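Thioredoxin-like fold domain-containing protein (Paracoccus denitrificans, PDB 3DML) probably reduces or exchanges disulfides as a periplasmic thiol-disulfide oxidoreductase of the thioredoxin family with a role in chemotrophic sulfur oxidation. Local coordinates at residues Glu26-Leu31 and Arg57-Asp62; Glu69-Val74 and Asp86-Arg91. One frame throughout, in Å; residues are numbered along the deposited sequence. Where two conformers were deposited one is given.

Interaction 1: Glu26-Leu31 and Arg57-Asp62; sequences EQPGCL and RLQMRD
Glu26 and Gln59 lie abreast where two parallel strands of the thioredoxin fold, 20-26 and 55-59, run out, the first leading into the CxxC loop. Two backbone bonds straddle Gln59, as a parallel bridge requires: Glu26 N donates to Leu58 O at 2.8 Å, and Glu26 O accepts from Met60 N at 2.8 Å. The extended side chain of Glu26 brings OE1 to the edge of the Arg57 guanidinium, in its plane. At 3.7 Å from OE1 to NE this is a long salt bridge, with the carboxylate turned 77° from the guanidinium. Arg57 has a stronger partner in Asp37, whose carboxylate lies close to that of Glu26, so the arginine serves two neighbouring acids.

Gln27 suits its place because its amide both donates and accepts. Its CG sits between the backbone N and the carbonyl carbon (chi1 68°), and the extended chain runs alongside Met60, deposited as selenomethionine. OE1 accepts from Arg61 NH1 at 2.6 Å, lying in the guanidinium plane, while the donor stands 44° above the amide carbonyl plane. NE2 is hydrogen-bonded to Thr77 OG1, which holds the amide from its other end. Met60 CE lies 3.4 Å from Gln27 NE2 and over one face of the Arg61 guanidinium, toward its rim.

At Pro28 the ring atom CD lies 3.5 Å from OE1 of the bent Gln59 side chain. Gly29 follows in a type II turn from Gln27 to Cys30, and its positive phi favours a residue without CB. The turn delivers Cys30, which forms a disulfide with Cys33 in another structure of this protein, absent here, to the N-cap of helix 31-39, where its SG caps a backbone N.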
loop_
_atom_site.group_PDB
_atom_site.type_symbol
_atom_site.label_atom_id
_atom_site.label_comp_id
_atom_site.label_asym_id
_atom_site.label_seq_id
_atom_site.Cartn_x
_atom_site.Cartn_y
_atom_site.Cartn_z
ATOM N N GLU A 26 5.957 6.423 0.534
ATOM C CA GLU A 26 5.771 7.829 0.919
ATOM C C GLU A 26 6.982 8.679 0.572
ATOM O O GLU A 26 8.023 8.153 0.178
ATOM C CB GLU A 26 5.583 7.922 2.433
ATOM C CG GLU A 26 4.413 7.158 2.980
ATOM C CD GLU A 26 3.937 7.742 4.291
ATOM O OE1 GLU A 26 2.715 7.736 4.529
ATOM O OE2 GLU A 26 4.783 8.212 5.080
ATOM N N GLN A 27 6.847 10.001 0.711
ATOM C CA GLN A 27 7.982 10.918 0.632
ATOM C C GLN A 27 7.645 12.155 1.449
ATOM O O GLN A 27 6.466 12.386 1.744
ATOM C CB GLN A 27 8.299 11.317 -0.811
ATOM C CG GLN A 27 7.250 12.205 -1.524
ATOM C CD GLN A 27 7.675 12.486 -2.944
ATOM O OE1 GLN A 27 8.742 13.070 -3.174
ATOM N NE2 GLN A 27 6.858 12.058 -3.915
ATOM N N PRO A 28 8.673 12.928 1.853
ATOM C CA PRO A 28 8.446 14.164 2.594
ATOM C C PRO A 28 7.555 15.143 1.862
ATOM O O PRO A 28 7.650 15.303 0.629
ATOM C CB PRO A 28 9.864 14.742 2.750
ATOM C CG PRO A 28 10.728 13.556 2.765
ATOM C CD PRO A 28 10.116 12.663 1.702
ATOM N N GLY A 29 6.675 15.782 2.628
ATOM C CA GLY A 29 5.788 16.801 2.097
ATOM C C GLY A 29 4.640 16.280 1.253
ATOM O O GLY A 29 3.974 17.060 0.578
ATOM N N CYS A 30 4.407 14.967 1.269
ATOM C CA CYS A 30 3.306 14.404 0.494
ATOM C C CYS A 30 1.968 14.562 1.227
ATOM O O CYS A 30 1.667 13.843 2.188
ATOM C CB CYS A 30 3.569 12.934 0.156
ATOM S SG CYS A 30 2.336 12.249 -0.984
ATOM N N LEU A 31 1.169 15.513 0.765
ATOM C CA LEU A 31 -0.111 15.791 1.397
ATOM C C LEU A 31 -1.064 14.592 1.380
ATOM O O LEU A 31 -1.740 14.321 2.371
ATOM C CB LEU A 31 -0.749 17.004 0.741
ATOM C CG LEU A 31 -2.027 17.547 1.351
ATOM C CD1 LEU A 31 -1.912 19.076 1.350
ATOM C CD2 LEU A 31 -3.228 17.118 0.547
ATOM N N ARG A 57 5.296 0.990 5.809
ATOM C CA ARG A 57 5.639 2.188 5.075
ATOM C C ARG A 57 7.100 2.163 4.650
ATOM O O ARG A 57 7.965 1.672 5.395
ATOM C CB ARG A 57 5.419 3.424 5.935
ATOM C CG ARG A 57 3.976 3.654 6.353
ATOM C CD ARG A 57 3.883 4.992 7.075
ATOM N NE ARG A 57 2.504 5.394 7.379
ATOM C CZ ARG A 57 1.793 4.774 8.307
ATOM N NH1 ARG A 57 2.346 3.745 8.940
ATOM N NH2 ARG A 57 0.548 5.158 8.596
ATOM N N LEU A 58 7.373 2.742 3.487
ATOM C CA LEU A 58 8.729 2.875 2.978
ATOM C C LEU A 58 8.800 4.203 2.262
ATOM O O LEU A 58 7.769 4.764 1.886
ATOM C CB LEU A 58 9.059 1.748 1.984
ATOM C CG LEU A 58 9.022 0.308 2.493
ATOM C CD1 LEU A 58 9.098 -0.660 1.318
ATOM C CD2 LEU A 58 10.184 0.049 3.482
ATOM N N GLN A 59 10.024 4.698 2.078
ATOM C CA GLN A 59 10.260 5.925 1.368
ATOM C C GLN A 59 10.516 5.602 -0.084
ATOM O O GLN A 59 11.318 4.719 -0.406
ATOM C CB GLN A 59 11.483 6.658 1.938
ATOM C CG GLN A 59 11.256 7.225 3.325
ATOM C CD GLN A 59 10.314 8.387 3.256
ATOM O OE1 GLN A 59 10.510 9.305 2.456
ATOM N NE2 GLN A 59 9.259 8.337 4.043
HETATM N N MSE A 60 9.846 6.338 -0.970
HETATM C CA MSE A 60 9.986 6.108 -2.403
HETATM C C MSE A 60 11.440 6.174 -2.867
HETATM O O MSE A 60 11.842 5.398 -3.737
HETATM C CB MSE A 60 9.193 7.154 -3.201
HETATM C CG MSE A 60 9.455 7.020 -4.711
HETATM SE SE MSE A 60 8.353 8.278 -5.748
HETATM C CE MSE A 60 9.190 9.924 -5.200
ATOM N N ARG A 61 12.229 7.088 -2.306
ATOM C CA ARG A 61 13.601 7.249 -2.811
ATOM C C ARG A 61 14.663 6.348 -2.177
ATOM O O ARG A 61 15.809 6.326 -2.629
ATOM C CB ARG A 61 14.020 8.727 -2.825
ATOM C CG ARG A 61 13.090 9.572 -3.763
ATOM C CD ARG A 61 13.639 10.970 -4.042
ATOM N NE ARG A 61 12.878 11.649 -5.094
ATOM C CZ ARG A 61 11.739 12.305 -4.889
ATOM N NH1 ARG A 61 11.216 12.367 -3.666
ATOM N NH2 ARG A 61 11.121 12.890 -5.910
ATOM N N ASP A 62 14.279 5.567 -1.174
ATOM C CA ASP A 62 15.217 4.618 -0.564
ATOM C C ASP A 62 15.387 3.361 -1.409
ATOM O O ASP A 62 14.491 2.989 -2.169
ATOM C CB ASP A 62 14.744 4.177 0.826
ATOM C CG ASP A 62 14.902 5.238 1.882
ATOM O OD1 ASP A 62 15.545 6.278 1.638
ATOM O OD2 ASP A 62 14.356 5.019 2.988
#

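Interaction 2: Glu69-Val74 and Asp86-Arg91; sequences ELARPV and DVESGR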
loop_
_atom_site.group_PDB
_atom_site.type_symbol
_atom_site.label_atom_id
_atom_site.label_comp_id
_atom_site.label_asym_id
_atom_site.label_seq_id
_atom_site.Cartn_x
_atom_site.Cartn_y
_atom_site.Cartn_z
ATOM N N GLU A 69 10.501 -7.956 -4.546
ATOM C CA GLU A 69 10.481 -7.863 -6.010
ATOM C C GLU A 69 9.252 -7.075 -6.493
ATOM O O GLU A 69 8.119 -7.561 -6.384
ATOM C CB GLU A 69 10.466 -9.261 -6.640
ATOM C CG GLU A 69 11.458 -10.244 -6.012
ATOM C CD GLU A 69 12.886 -9.951 -6.421
ATOM O OE1 GLU A 69 13.099 -9.508 -7.568
ATOM O OE2 GLU A 69 13.804 -10.169 -5.600
ATOM N N LEU A 70 9.486 -5.871 -7.003
ATOM C CA LEU A 70 8.422 -5.073 -7.610
ATOM C C LEU A 70 8.320 -5.252 -9.124
ATOM O O LEU A 70 9.341 -5.449 -9.808
ATOM C CB LEU A 70 8.621 -3.582 -7.324
ATOM C CG LEU A 70 8.689 -3.095 -5.870
ATOM C CD1 LEU A 70 8.787 -1.584 -5.816
ATOM C CD2 LEU A 70 7.479 -3.558 -5.066
ATOM N N ALA A 71 7.103 -5.081 -9.649
ATOM C CA ALA A 71 6.856 -5.216 -11.100
ATOM C C ALA A 71 7.437 -4.022 -11.894
ATOM O O ALA A 71 7.780 -4.140 -13.076
ATOM C CB ALA A 71 5.372 -5.325 -11.344
ATOM N N ARG A 72 7.489 -2.853 -11.252
ATOM C CA ARG A 72 7.991 -1.646 -11.871
ATOM C C ARG A 72 8.343 -0.678 -10.748
ATOM O O ARG A 72 7.925 -0.899 -9.610
ATOM C CB ARG A 72 6.951 -1.050 -12.834
ATOM C CG ARG A 72 5.568 -0.836 -12.242
ATOM C CD ARG A 72 4.663 -0.227 -13.334
ATOM N NE ARG A 72 3.287 -0.035 -12.891
ATOM C CZ ARG A 72 2.777 1.125 -12.479
ATOM N NH1 ARG A 72 3.534 2.221 -12.397
ATOM N NH2 ARG A 72 1.501 1.180 -12.117
ATOM N N PRO A 73 9.147 0.365 -11.051
ATOM C CA PRO A 73 9.522 1.305 -9.993
ATOM C C PRO A 73 8.320 2.025 -9.374
ATOM O O PRO A 73 7.242 2.099 -9.981
ATOM C CB PRO A 73 10.428 2.318 -10.696
ATOM C CG PRO A 73 10.491 1.959 -12.126
ATOM C CD PRO A 73 9.850 0.626 -12.326
ATOM N N VAL A 74 8.495 2.512 -8.156
ATOM C CA VAL A 74 7.477 3.393 -7.561
ATOM C C VAL A 74 7.782 4.823 -8.015
ATOM O O VAL A 74 8.874 5.331 -7.751
ATOM C CB VAL A 74 7.501 3.349 -6.028
ATOM C CG1 VAL A 74 6.492 4.342 -5.444
ATOM C CG2 VAL A 74 7.176 1.936 -5.569
ATOM N N ASP A 86 7.296 -12.366 -1.384
ATOM C CA ASP A 86 8.252 -11.299 -1.670
ATOM C C ASP A 86 8.030 -10.639 -3.030
ATOM O O ASP A 86 8.925 -9.962 -3.519
ATOM C CB ASP A 86 9.679 -11.848 -1.601
ATOM C CG ASP A 86 10.038 -12.389 -0.226
ATOM O OD1 ASP A 86 9.633 -11.793 0.810
ATOM O OD2 ASP A 86 10.743 -13.423 -0.189
ATOM N N VAL A 87 6.851 -10.837 -3.625
ATOM C CA VAL A 87 6.623 -10.398 -5.005
ATOM C C VAL A 87 5.330 -9.604 -5.156
ATOM O O VAL A 87 4.277 -9.975 -4.627
ATOM C CB VAL A 87 6.692 -11.570 -6.038
ATOM C CG1 VAL A 87 5.484 -12.497 -5.944
ATOM C CG2 VAL A 87 6.815 -11.029 -7.443
ATOM N N GLU A 88 5.429 -8.499 -5.884
ATOM C CA GLU A 88 4.286 -7.652 -6.122
ATOM C C GLU A 88 3.173 -8.448 -6.795
ATOM O O GLU A 88 3.407 -9.117 -7.818
ATOM C CB GLU A 88 4.663 -6.481 -7.012
ATOM C CG GLU A 88 3.439 -5.655 -7.456
ATOM C CD GLU A 88 3.808 -4.293 -8.014
ATOM O OE1 GLU A 88 5.014 -3.971 -8.083
ATOM O OE2 GLU A 88 2.884 -3.532 -8.366
ATOM N N SER A 89 1.972 -8.346 -6.230
ATOM C CA SER A 89 0.781 -8.929 -6.847
ATOM C C SER A 89 0.014 -7.855 -7.623
ATOM O O SER A 89 -0.493 -8.105 -8.717
ATOM C CB SER A 89 -0.119 -9.580 -5.775
ATOM O OG SER A 89 -1.337 -10.049 -6.341
ATOM N N GLY A 90 -0.085 -6.653 -7.060
ATOM C CA GLY A 90 -0.791 -5.569 -7.740
ATOM C C GLY A 90 -0.545 -4.311 -6.945
ATOM O O GLY A 90 0.086 -4.368 -5.893
ATOM N N ARG A 91 -1.035 -3.178 -7.440
ATOM C CA ARG A 91 -0.824 -1.916 -6.733
ATOM C C ARG A 91 -1.945 -0.927 -6.980
ATOM O O ARG A 91 -2.676 -1.021 -7.969
ATOM C CB ARG A 91 0.536 -1.288 -7.123
ATOM C CG ARG A 91 0.597 -0.741 -8.548
ATOM C CD ARG A 91 1.899 0.069 -8.744
ATOM N NE ARG A 91 3.099 -0.768 -8.628
ATOM C CZ ARG A 91 4.350 -0.309 -8.750
ATOM N NH1 ARG A 91 4.564 0.990 -8.957
ATOM N NH2 ARG A 91 5.379 -1.145 -8.627
#
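Arg91 reaches from strand 87-93 to the carbonyls of Arg72 and Pro73 in the loop 69-74: NH2 donates to Arg72 O at 2.7 Å, and NH1 to Pro73 O at 3.1 Å. The bend at chi3 (65°) sets NE facing Glu88, and NE and NH2 together grip the carboxylate side-on: NE meets OE2 at 2.8 Å, and NH2 meets OE1 on its syn lone pair at 2.9 Å. Only arginine offers so many N-H groups round one flat cation. The Arg72 guanidinium lies flat on it, planes 26° apart; Glu93, salt-bridged to Arg72, probably eases the repulsion between these like charges.

Glu88 holds the arginine in place and also bonds the loop itself. Its chain is extended, and OE1 has a further donor, Ala71 N at 2.8 Å, coming from above the carboxylate plane, so a single oxygen joins the loop backbone to the arginine.

Glu69 works mainly through its backbone. Its N donates to Asp86 O at 2.8 Å and its O accepts from Glu88 N at 2.9 Å, a single bridge centred on Val87, while its CB and CG rest against Asp86 O.

A leucine in place of Arg91 would probably leave the Glu88 carboxylate without its charged mate and the carbonyls of Arg72 and Pro73 without these donors.

Between the two charged residues, Ser89 and Gly90 both face Leu82 in a classic beta bulge, which is consistent with Glu88 and Arg91 turning toward the same loop at this outermost strand of the thioredoxin-fold sheet.

How the interactions relate
Interactions 1 and 2 follow one another along the chain and reach the same four-stranded sheet at its two outermost strands, 55-59 and 87-93. Their centres are about 17 Å apart, yet they touch: Met60 CG of interaction 1 packs 3.5 Å from Val74 O of interaction 2. The chain runs on from Val74 to Thr77, which is in contact with the side chains of Cys30 and Met60, beside the probable redox site. Interaction 1 carries Cys30 of the CxxC motif, whereas interaction 2 anchors the segment 69-74, which lies later in the chain and leads to Thr77 and strand 79-84.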